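Local structure of glycosyl hydrolases family 2, sugar binding domain protein (Bacteroides uniformis str. 3978 T3 ii, 6D1P) at residues Ile643-Ser647 with Phe671-Gly675; Glu550-Ile554 with Lys607-Val612; Glu684-Thr690 with Asp702-Tyr708; Pro631-Gly635 with Ile743-Asp747. The protein is a beta-glucuronidase of glycoside hydrolase family 2 from a human gut bacterium and probably hydrolyses O-glycosidic bonds. One frame throughout, in Å; residues are numbered along the deposited sequence.

Contact 1 of 4, residues Ile643-Ser647 with Phe671-Gly675; sequences ILVYS and FPAAG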
# COMPACT_ATOMS: atom_id res chain seq x y z
N ILE A 643 -15.26 -44.41 16.09
CA ILE A 643 -13.92 -43.92 16.37
C ILE A 643 -12.99 -44.57 15.35
O ILE A 643 -12.96 -45.80 15.23
CB ILE A 643 -13.46 -44.25 17.81
CG1 ILE A 643 -14.24 -43.45 18.84
CG2 ILE A 643 -11.97 -44.00 18.01
CD1 ILE A 643 -15.51 -44.12 19.30
N LEU A 644 -12.23 -43.75 14.62
CA LEU A 644 -11.26 -44.26 13.66
C LEU A 644 -9.86 -44.05 14.20
O LEU A 644 -9.57 -43.06 14.87
CB LEU A 644 -11.40 -43.55 12.30
CG LEU A 644 -12.81 -43.36 11.74
CD1 LEU A 644 -12.82 -42.36 10.55
CD2 LEU A 644 -13.43 -44.70 11.35
N VAL A 645 -8.96 -44.97 13.88
CA VAL A 645 -7.58 -44.85 14.31
C VAL A 645 -6.69 -45.02 13.10
O VAL A 645 -6.92 -45.91 12.27
CB VAL A 645 -7.22 -45.88 15.39
CG1 VAL A 645 -5.76 -45.76 15.74
CG2 VAL A 645 -8.07 -45.66 16.63
N TYR A 646 -5.68 -44.17 12.98
CA TYR A 646 -4.77 -44.25 11.86
C TYR A 646 -3.42 -44.70 12.40
O TYR A 646 -2.70 -43.93 13.05
CB TYR A 646 -4.74 -42.93 11.07
CG TYR A 646 -6.02 -42.84 10.25
CD1 TYR A 646 -6.09 -43.40 8.97
CD2 TYR A 646 -7.18 -42.30 10.81
CE1 TYR A 646 -7.28 -43.37 8.24
CE2 TYR A 646 -8.37 -42.27 10.09
CZ TYR A 646 -8.41 -42.82 8.81
OH TYR A 646 -9.58 -42.79 8.10
N SER A 647 -3.09 -45.97 12.16
CA SER A 647 -1.85 -46.56 12.61
C SER A 647 -1.31 -47.47 11.53
O SER A 647 -2.08 -48.07 10.76
CB SER A 647 -2.07 -47.32 13.93
OG SER A 647 -0.96 -48.16 14.23
N PHE A 671 -11.95 -50.56 4.52
CA PHE A 671 -12.17 -49.12 4.60
C PHE A 671 -13.37 -48.81 5.49
O PHE A 671 -14.41 -49.46 5.38
CB PHE A 671 -12.40 -48.55 3.21
CG PHE A 671 -12.84 -47.12 3.19
CD1 PHE A 671 -11.90 -46.09 3.16
CD2 PHE A 671 -14.19 -46.79 3.16
CE1 PHE A 671 -12.31 -44.74 3.13
CE2 PHE A 671 -14.61 -45.46 3.12
CZ PHE A 671 -13.66 -44.43 3.11
N PRO A 672 -13.28 -47.78 6.36
CA PRO A 672 -12.12 -46.89 6.49
C PRO A 672 -11.23 -47.20 7.67
O PRO A 672 -11.57 -48.04 8.49
CB PRO A 672 -12.77 -45.53 6.69
CG PRO A 672 -13.97 -45.87 7.56
CD PRO A 672 -14.45 -47.24 7.07
N ALA A 673 -10.11 -46.47 7.75
CA ALA A 673 -9.12 -46.60 8.82
C ALA A 673 -8.44 -47.97 8.84
O ALA A 673 -7.95 -48.40 9.88
CB ALA A 673 -9.74 -46.31 10.20
N ALA A 674 -8.39 -48.64 7.67
CA ALA A 674 -7.70 -49.92 7.51
C ALA A 674 -8.14 -50.94 8.57
O ALA A 674 -7.32 -51.64 9.17
CB ALA A 674 -6.18 -49.75 7.52
N GLY A 675 -9.45 -51.02 8.81
CA GLY A 675 -10.00 -51.92 9.81
C GLY A 675 -9.91 -51.46 11.26
O GLY A 675 -10.63 -51.99 12.10
O HOH W 1 -5.47 -47.11 10.38

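Contact 2 of 4, residues Glu550-Ile554 with Lys607-Val612; sequences ESYII and KESYYV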
# COMPACT_ATOMS: atom_id res chain seq x y z
N GLU A 550 -12.47 -31.77 8.18
CA GLU A 550 -11.42 -32.78 8.18
C GLU A 550 -12.02 -34.17 8.06
O GLU A 550 -11.39 -35.07 7.49
CB GLU A 550 -10.57 -32.68 9.44
CG GLU A 550 -9.76 -31.36 9.50
CD GLU A 550 -8.58 -31.42 10.48
OE1 GLU A 550 -7.65 -32.25 10.29
OE2 GLU A 550 -8.60 -30.61 11.44
N SER A 551 -13.24 -34.36 8.57
CA SER A 551 -13.88 -35.67 8.54
C SER A 551 -14.03 -36.16 7.12
O SER A 551 -13.77 -37.34 6.82
CB SER A 551 -15.24 -35.59 9.22
OG SER A 551 -15.09 -35.19 10.56
N TYR A 552 -14.43 -35.26 6.21
CA TYR A 552 -14.58 -35.67 4.83
C TYR A 552 -13.23 -35.99 4.21
O TYR A 552 -13.04 -37.06 3.63
CB TYR A 552 -15.32 -34.61 4.02
CG TYR A 552 -15.35 -35.00 2.58
CD1 TYR A 552 -16.20 -36.02 2.13
CD2 TYR A 552 -14.49 -34.41 1.66
CE1 TYR A 552 -16.20 -36.41 0.78
CE2 TYR A 552 -14.50 -34.79 0.32
CZ TYR A 552 -15.36 -35.79 -0.11
OH TYR A 552 -15.34 -36.16 -1.44
N ILE A 553 -12.26 -35.08 4.36
CA ILE A 553 -11.04 -35.26 3.59
C ILE A 553 -10.26 -36.47 4.08
O ILE A 553 -9.51 -37.08 3.32
CB ILE A 553 -10.18 -33.99 3.61
CG1 ILE A 553 -9.36 -33.91 2.32
CG2 ILE A 553 -9.26 -33.96 4.83
CD1 ILE A 553 -10.20 -33.67 1.08
N ILE A 554 -10.41 -36.84 5.36
CA ILE A 554 -9.70 -37.99 5.89
C ILE A 554 -10.15 -39.27 5.18
O ILE A 554 -9.34 -40.09 4.76
CB ILE A 554 -9.91 -38.05 7.41
CG1 ILE A 554 -8.88 -37.14 8.10
CG2 ILE A 554 -9.87 -39.48 7.94
CD1 ILE A 554 -9.29 -36.68 9.46
N LYS A 607 -2.57 -31.11 10.55
CA LYS A 607 -3.95 -31.56 10.60
C LYS A 607 -3.98 -33.06 10.87
O LYS A 607 -2.97 -33.75 10.78
CB LYS A 607 -4.69 -31.26 9.29
CG LYS A 607 -4.57 -29.83 8.77
CD LYS A 607 -5.41 -29.64 7.51
CE LYS A 607 -5.17 -28.27 6.87
NZ LYS A 607 -5.79 -28.09 5.51
N GLU A 608 -5.17 -33.59 11.17
CA GLU A 608 -5.26 -35.02 11.43
C GLU A 608 -5.17 -35.85 10.15
O GLU A 608 -4.91 -37.06 10.23
CB GLU A 608 -6.54 -35.31 12.21
CG GLU A 608 -6.66 -34.40 13.44
CD GLU A 608 -7.35 -35.05 14.63
OE1 GLU A 608 -7.05 -36.24 14.96
OE2 GLU A 608 -8.21 -34.37 15.22
N SER A 609 -5.30 -35.23 8.99
CA SER A 609 -5.05 -35.94 7.74
C SER A 609 -3.58 -36.26 7.54
O SER A 609 -3.26 -37.17 6.78
CB SER A 609 -5.55 -35.12 6.57
OG SER A 609 -5.06 -33.79 6.68
N TYR A 610 -2.67 -35.50 8.18
CA TYR A 610 -1.25 -35.82 8.08
C TYR A 610 -0.97 -37.26 8.54
O TYR A 610 -0.07 -37.91 8.02
CB TYR A 610 -0.43 -34.81 8.89
CG TYR A 610 1.07 -35.12 8.99
CD1 TYR A 610 1.58 -35.92 10.02
CD2 TYR A 610 1.98 -34.58 8.08
CE1 TYR A 610 2.96 -36.19 10.13
CE2 TYR A 610 3.35 -34.85 8.17
CZ TYR A 610 3.83 -35.66 9.20
OH TYR A 610 5.19 -35.92 9.30
N TYR A 611 -1.75 -37.76 9.51
CA TYR A 611 -1.55 -39.10 10.07
C TYR A 611 -2.20 -40.17 9.22
O TYR A 611 -1.74 -41.32 9.23
CB TYR A 611 -2.11 -39.15 11.50
CG TYR A 611 -1.47 -38.06 12.34
CD1 TYR A 611 -0.17 -38.21 12.79
CD2 TYR A 611 -2.13 -36.86 12.62
CE1 TYR A 611 0.45 -37.22 13.52
CE2 TYR A 611 -1.50 -35.85 13.36
CZ TYR A 611 -0.20 -36.05 13.79
OH TYR A 611 0.48 -35.12 14.51
N VAL A 612 -3.25 -39.83 8.47
CA VAL A 612 -3.78 -40.77 7.50
C VAL A 612 -2.69 -41.15 6.51
O VAL A 612 -2.42 -42.34 6.30
CB VAL A 612 -5.00 -40.18 6.78
CG1 VAL A 612 -5.46 -41.13 5.71
CG2 VAL A 612 -6.10 -39.91 7.80
O HOH W 2 -7.22 -32.70 7.46

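Contact 3 of 4, residues Glu684-Thr690 with Asp702-Tyr708; sequences EGNNKIT and DEIQQEY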
# COMPACT_ATOMS: atom_id res chain seq x y z
N GLU A 684 -22.75 -38.70 28.14
CA GLU A 684 -22.78 -37.26 28.29
C GLU A 684 -21.59 -36.81 29.12
O GLU A 684 -21.20 -37.48 30.08
CB GLU A 684 -24.07 -36.83 28.96
CG GLU A 684 -25.31 -37.36 28.28
CD GLU A 684 -26.53 -36.53 28.61
OE1 GLU A 684 -26.42 -35.58 29.43
OE2 GLU A 684 -27.60 -36.81 28.02
N GLY A 685 -21.01 -35.69 28.75
CA GLY A 685 -19.87 -35.19 29.48
C GLY A 685 -18.57 -35.67 28.86
O GLY A 685 -18.50 -36.00 27.68
N ASN A 686 -17.53 -35.70 29.69
CA ASN A 686 -16.20 -36.05 29.21
C ASN A 686 -16.09 -37.55 28.97
O ASN A 686 -16.77 -38.36 29.62
CB ASN A 686 -15.13 -35.62 30.20
CG ASN A 686 -13.76 -35.45 29.55
OD1 ASN A 686 -13.64 -35.06 28.37
ND2 ASN A 686 -12.70 -35.72 30.32
N ASN A 687 -15.23 -37.92 28.04
CA ASN A 687 -14.93 -39.32 27.75
C ASN A 687 -13.44 -39.45 27.48
O ASN A 687 -12.86 -38.63 26.78
CB ASN A 687 -15.72 -39.82 26.54
CG ASN A 687 -17.19 -39.93 26.81
OD1 ASN A 687 -17.69 -41.02 27.07
ND2 ASN A 687 -17.90 -38.81 26.75
N LYS A 688 -12.83 -40.48 28.06
CA LYS A 688 -11.44 -40.79 27.78
C LYS A 688 -11.37 -41.94 26.79
O LYS A 688 -12.07 -42.95 26.96
CB LYS A 688 -10.68 -41.13 29.06
CG LYS A 688 -9.17 -41.15 28.88
CD LYS A 688 -8.47 -41.16 30.23
CE LYS A 688 -7.55 -42.36 30.38
NZ LYS A 688 -7.22 -42.65 31.83
N ILE A 689 -10.59 -41.77 25.74
CA ILE A 689 -10.43 -42.75 24.68
C ILE A 689 -8.94 -42.96 24.50
O ILE A 689 -8.20 -42.01 24.25
CB ILE A 689 -11.08 -42.30 23.36
CG1 ILE A 689 -12.60 -42.40 23.45
CG2 ILE A 689 -10.56 -43.14 22.19
CD1 ILE A 689 -13.33 -41.25 22.81
N THR A 690 -8.49 -44.20 24.67
CA THR A 690 -7.09 -44.50 24.51
C THR A 690 -6.94 -45.65 23.53
O THR A 690 -7.87 -46.42 23.29
CB THR A 690 -6.43 -44.87 25.83
OG1 THR A 690 -7.00 -46.09 26.31
CG2 THR A 690 -6.63 -43.77 26.85
N ASP A 702 -1.70 -43.79 22.50
CA ASP A 702 -2.26 -42.49 22.20
C ASP A 702 -3.53 -42.34 23.03
O ASP A 702 -4.11 -43.33 23.47
CB ASP A 702 -2.53 -42.31 20.70
CG ASP A 702 -2.98 -40.89 20.32
OD1 ASP A 702 -2.55 -39.92 20.97
OD2 ASP A 702 -3.77 -40.76 19.36
N GLU A 703 -3.95 -41.09 23.23
CA GLU A 703 -5.11 -40.79 24.05
C GLU A 703 -5.71 -39.45 23.62
O GLU A 703 -4.99 -38.48 23.39
CB GLU A 703 -4.75 -40.73 25.55
CG GLU A 703 -5.84 -40.06 26.43
CD GLU A 703 -5.33 -39.56 27.80
OE1 GLU A 703 -4.51 -40.25 28.43
OE2 GLU A 703 -5.78 -38.46 28.23
N ILE A 704 -7.04 -39.41 23.53
CA ILE A 704 -7.76 -38.17 23.40
C ILE A 704 -8.92 -38.18 24.39
O ILE A 704 -9.35 -39.24 24.85
CB ILE A 704 -8.30 -37.94 21.97
CG1 ILE A 704 -9.46 -38.89 21.67
CG2 ILE A 704 -7.19 -38.09 20.93
CD1 ILE A 704 -10.12 -38.65 20.32
N GLN A 705 -9.41 -36.99 24.71
CA GLN A 705 -10.64 -36.84 25.46
C GLN A 705 -11.60 -36.02 24.62
O GLN A 705 -11.17 -35.12 23.89
CB GLN A 705 -10.39 -36.16 26.81
CG GLN A 705 -9.35 -36.88 27.67
CD GLN A 705 -9.25 -36.28 29.06
OE1 GLN A 705 -10.18 -35.64 29.55
NE2 GLN A 705 -8.09 -36.47 29.70
N GLN A 706 -12.89 -36.33 24.71
CA GLN A 706 -13.90 -35.59 23.97
C GLN A 706 -15.18 -35.51 24.79
O GLN A 706 -15.57 -36.49 25.42
CB GLN A 706 -14.23 -36.23 22.61
CG GLN A 706 -13.06 -36.44 21.67
CD GLN A 706 -13.45 -37.22 20.41
OE1 GLN A 706 -14.14 -38.25 20.49
NE2 GLN A 706 -13.02 -36.73 19.24
N GLU A 707 -15.82 -34.35 24.78
CA GLU A 707 -17.16 -34.26 25.33
C GLU A 707 -18.16 -34.87 24.37
O GLU A 707 -17.99 -34.85 23.15
CB GLU A 707 -17.53 -32.80 25.60
CG GLU A 707 -16.59 -32.07 26.55
CD GLU A 707 -16.96 -32.29 28.00
OE1 GLU A 707 -18.13 -32.64 28.28
OE2 GLU A 707 -16.07 -32.11 28.87
N TYR A 708 -19.22 -35.43 24.93
CA TYR A 708 -20.31 -35.96 24.12
C TYR A 708 -21.55 -35.18 24.47
O TYR A 708 -21.95 -35.13 25.64
CB TYR A 708 -20.51 -37.46 24.37
CG TYR A 708 -21.53 -38.06 23.45
CD1 TYR A 708 -21.35 -38.03 22.06
CD2 TYR A 708 -22.69 -38.64 23.94
CE1 TYR A 708 -22.29 -38.57 21.20
CE2 TYR A 708 -23.64 -39.19 23.08
CZ TYR A 708 -23.44 -39.15 21.71
OH TYR A 708 -24.38 -39.69 20.86

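Contact 4 of 4, residues Pro631-Gly635 with Ile743-Asp747; sequences PVRWG and IRCLD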
# COMPACT_ATOMS: atom_id res chain seq x y z
N PRO A 631 -13.17 -31.53 19.89
CA PRO A 631 -13.40 -31.49 21.34
C PRO A 631 -14.78 -31.95 21.76
O PRO A 631 -14.96 -32.46 22.88
CB PRO A 631 -13.19 -30.00 21.69
CG PRO A 631 -13.07 -29.25 20.32
CD PRO A 631 -13.40 -30.22 19.25
N VAL A 632 -15.78 -31.78 20.89
CA VAL A 632 -17.16 -32.09 21.22
C VAL A 632 -17.77 -32.94 20.12
O VAL A 632 -18.01 -32.45 19.00
CB VAL A 632 -18.00 -30.82 21.44
CG1 VAL A 632 -19.44 -31.19 21.70
CG2 VAL A 632 -17.44 -30.01 22.59
N ARG A 633 -18.03 -34.21 20.43
CA ARG A 633 -18.84 -35.12 19.61
C ARG A 633 -20.32 -34.95 19.93
O ARG A 633 -20.71 -34.34 20.93
CB ARG A 633 -18.44 -36.57 19.88
CG ARG A 633 -16.95 -36.84 19.87
CD ARG A 633 -16.46 -37.10 18.47
NE ARG A 633 -17.23 -38.15 17.77
CZ ARG A 633 -16.85 -39.42 17.69
NH1 ARG A 633 -15.73 -39.79 18.28
NH2 ARG A 633 -17.59 -40.31 17.00
N TRP A 634 -21.18 -35.48 19.06
CA TRP A 634 -22.61 -35.38 19.31
C TRP A 634 -23.36 -36.52 18.63
O TRP A 634 -22.85 -37.21 17.75
CB TRP A 634 -23.17 -34.05 18.84
CG TRP A 634 -23.12 -33.85 17.37
CD1 TRP A 634 -24.11 -34.13 16.47
CD2 TRP A 634 -22.03 -33.32 16.61
NE1 TRP A 634 -23.70 -33.81 15.19
CE2 TRP A 634 -22.43 -33.30 15.25
CE3 TRP A 634 -20.75 -32.86 16.95
CZ2 TRP A 634 -21.59 -32.84 14.23
CZ3 TRP A 634 -19.91 -32.39 15.94
CH2 TRP A 634 -20.34 -32.39 14.59
N GLY A 635 -24.61 -36.66 19.05
CA GLY A 635 -25.48 -37.76 18.68
C GLY A 635 -26.52 -37.99 19.76
O GLY A 635 -26.59 -37.28 20.76
N ILE A 743 -26.91 -23.82 23.92
CA ILE A 743 -26.30 -25.02 23.34
C ILE A 743 -25.35 -24.60 22.23
O ILE A 743 -25.72 -23.83 21.33
CB ILE A 743 -27.38 -25.98 22.82
CG1 ILE A 743 -28.44 -26.24 23.90
CG2 ILE A 743 -26.74 -27.29 22.37
CD1 ILE A 743 -27.85 -26.68 25.24
N ARG A 744 -24.11 -25.11 22.28
CA ARG A 744 -23.16 -24.86 21.21
C ARG A 744 -23.74 -25.32 19.87
O ARG A 744 -24.32 -26.40 19.76
CB ARG A 744 -21.83 -25.59 21.49
CG ARG A 744 -20.72 -25.25 20.45
CD ARG A 744 -19.36 -25.91 20.75
NE ARG A 744 -18.71 -25.33 21.92
CZ ARG A 744 -17.47 -25.59 22.32
NH1 ARG A 744 -16.70 -26.43 21.65
NH2 ARG A 744 -17.00 -24.98 23.41
N CYS A 745 -23.59 -24.47 18.85
CA CYS A 745 -24.04 -24.81 17.50
C CYS A 745 -22.91 -25.55 16.81
O CYS A 745 -22.00 -24.93 16.25
CB CYS A 745 -24.44 -23.56 16.74
SG CYS A 745 -25.53 -22.49 17.65
N LEU A 746 -22.97 -26.87 16.81
CA LEU A 746 -21.81 -27.68 16.45
C LEU A 746 -21.61 -27.82 14.95
O LEU A 746 -20.61 -28.40 14.52
CB LEU A 746 -21.93 -29.06 17.10
CG LEU A 746 -21.68 -29.08 18.62
CD1 LEU A 746 -22.08 -30.42 19.25
CD2 LEU A 746 -20.22 -28.77 18.91
N ASP A 747 -22.52 -27.29 14.13
CA ASP A 747 -22.32 -27.26 12.69
C ASP A 747 -22.32 -25.83 12.16
O ASP A 747 -22.55 -25.61 10.97
CB ASP A 747 -23.37 -28.11 11.98
CG ASP A 747 -24.77 -27.58 12.18
OD1 ASP A 747 -25.70 -28.04 11.49
OD2 ASP A 747 -24.94 -26.68 13.03

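Contact 1 of 4, residues Ile643-Ser647 with Phe671-Gly675
In a small antiparallel three-stranded sheet, strand 641-647, in the DUF4982 region of the E-set (immunoglobulin-like) clan, runs between strands 623-625 and 677-680. Residues Phe671-Gly675 belong to the loop that leads into strand 677-680, and this loop folds over the middle strand. Leu644 points its CB at the loop. Its CB lies 3.8 Å from Ala673 CB, and its CD2 meets Pro672 CG at 4.0 Å. The peptide bond before Pro672 is cis. Ala673, Ala674 and Gly675 all have positive phi, so the chain curls tightly here. Val645 contributes mainly its backbone: its O lies 3.5 Å from Ala673 CB. Tyr646 starts sideways, but its ring swings toward the loop and takes Ala673 CB over one face, with CZ and that CB 4.0 Å apart. The Tyr646 hydroxyl and the Ala673 amide both hydrogen-bond to Asp558 of helix 550-564, so sheet and loop share one carboxylate on the barrel domain. The contact is buried, and its direct part is apolar. A water adds a polar bridge between the two segments. It donates to Val645 O at 2.7 Å and to Ala673 O at 2.8 Å, and accepts from Ser647 N at 3.2 Å.

Contact 2 of 4, residues Glu550-Ile554 with Lys607-Val612
This contact joins two helices of the TIM-barrel domain: helix 550-564 meets helix 609-617 and the residues leading into it. The CA atoms of Ile554 and Ser609 come within 5.4 Å, so the backbones are close.

The polar part centres on Glu550. Its OE1 accepts a hydrogen bond from Glu608 N at 3.0 Å. The same OE1 receives a water at 2.9 Å, and that water is also hydrogen-bonded to Ser609 OG at 2.5 Å. The other oxygen, OE2, takes the amide of Gly520. The carboxylate therefore ties three parts of the chain together. Glu608 turns its own carboxylate to His624, Gly627 and Ser629. Lys607 packs its CB 3.3 Å from Glu550 OE1, but its amine leads away to Gly598 O and to a salt bridge with Asp580, a ligand of a bound sodium ion.

The apolar part is built on Ile554. Its CG2 meets Val612 CG2 at 3.8 Å, CG1 lies 4.0 Å from Ser609 CA, and CD1 lies 4.1 Å from Glu608 CB. Ile553 CG2 adds a looser touch to Ser609 CB at 4.3 Å.

All the touching residues are buried. Phe557, further along helix 550-564, packs on Ser609 and Val612, while Tyr646 of strand 641-647 packs on Ile554 and Val612.

Contact 3 of 4, residues Glu684-Thr690 with Asp702-Tyr708
The two strands form an antiparallel beta-hairpin, 685-695 with 698-709. Backbone pairing is firmest at Ile689 and Ile704: Ile689 N gives to Ile704 O at 3.0 Å, and Ile704 N to Ile689 O at 2.9 Å. Tyr708 N donates to Gly685 O at 2.9 Å, while the return bond, Gly685 N to Tyr708 O at 3.3 Å, is weak. Between them, Gln706 N reaches Asn687 O at 3.1 Å; the reverse bond, Asn687 N to Gln706 O at 3.0 Å, is bent and weak. On the exposed face, Asn686 ND2 donates to Gln705 OE1 at 2.6 Å.

Other polar ends are satisfied by residues outside the two segments. Gln706 OE1 accepts from Arg633, Tyr708 OH bonds to Lys636 O, and Asp702 OD2 accepts from His628 and Ile625. Asn687 ND2 gives to Arg683 O, and its OD1 accepts from Asn657.

The hairpin lies inside a mixed five-stranded sheet. Strand 651-656 flanks 685-695, and strand 632-634 runs parallel beside 698-709.

Contact 4 of 4, residues Pro631-Gly635 with Ile743-Asp747
Leu746 is the central side chain of this contact. It projects from the loop between strands 730-738 and 751-756 toward the short edge strand 632-634. Its chi angles are m and t, which carry CD1 between two side chains of that strand. CD1 lies 3.7 Å from Val632 CG1 and 3.6 Å from Trp634 CE3. Its CB sits over the face of the indole in a CH-pi contact, 4.2 Å from the centroid of the six-membered ring.

Val632 and Trp634 both point their CB atoms at the loop, as alternate residues of a strand do. Trp634 has chi1 p and chi2 near 94°, which presents the flat face of its ring to Leu746. Trp713 meets the same indole edge-to-face. Val632 is t and turns CG2 to Arg744 NH1 at 3.8 Å. Arg744 is extended through chi1 and chi2 (both t) and bends at chi3 (m). Its NH2 makes a salt bridge with Glu736.

Arg633, between Val632 and Trp634 in the strand, points its CB away from the loop. Its chi1, chi2 and chi3 are all m, and its guanidinium serves Glu524, Glu642 O and Gln706, and makes a cation-pi contact with Trp630.

The arrangement is a small, mainly apolar interface between the edge strand of a five-stranded sheet and a loop of the C-terminal beta-rich part, more than 100 residues later.

How the contacts relate
Contacts 1 and 2 have centres 11 Å apart and meet through Tyr646, whose OH lies 3.3 Å from Ile554 CG2 and whose CE1 lies 3.7 Å from Val612 CG2. Tyr646 thus packs the following beta-region against the barrel helices of contact 2. Contacts 3 and 4, with centres 14 Å apart, share a sheet: Glu707 O and Arg633 N are 2.8 Å apart, as are Glu707 N and Pro631 O, both probable hydrogen bonds. Contact 4 also touches contact 1, where Ile643 CG1 packs 4.0 Å from Arg633 NH1. Along the chain, contacts 1 and 3 are nested within the loop closed by contact 4. The Lys607 side chain of contact 2 is about 10 Å from a bound sodium ion.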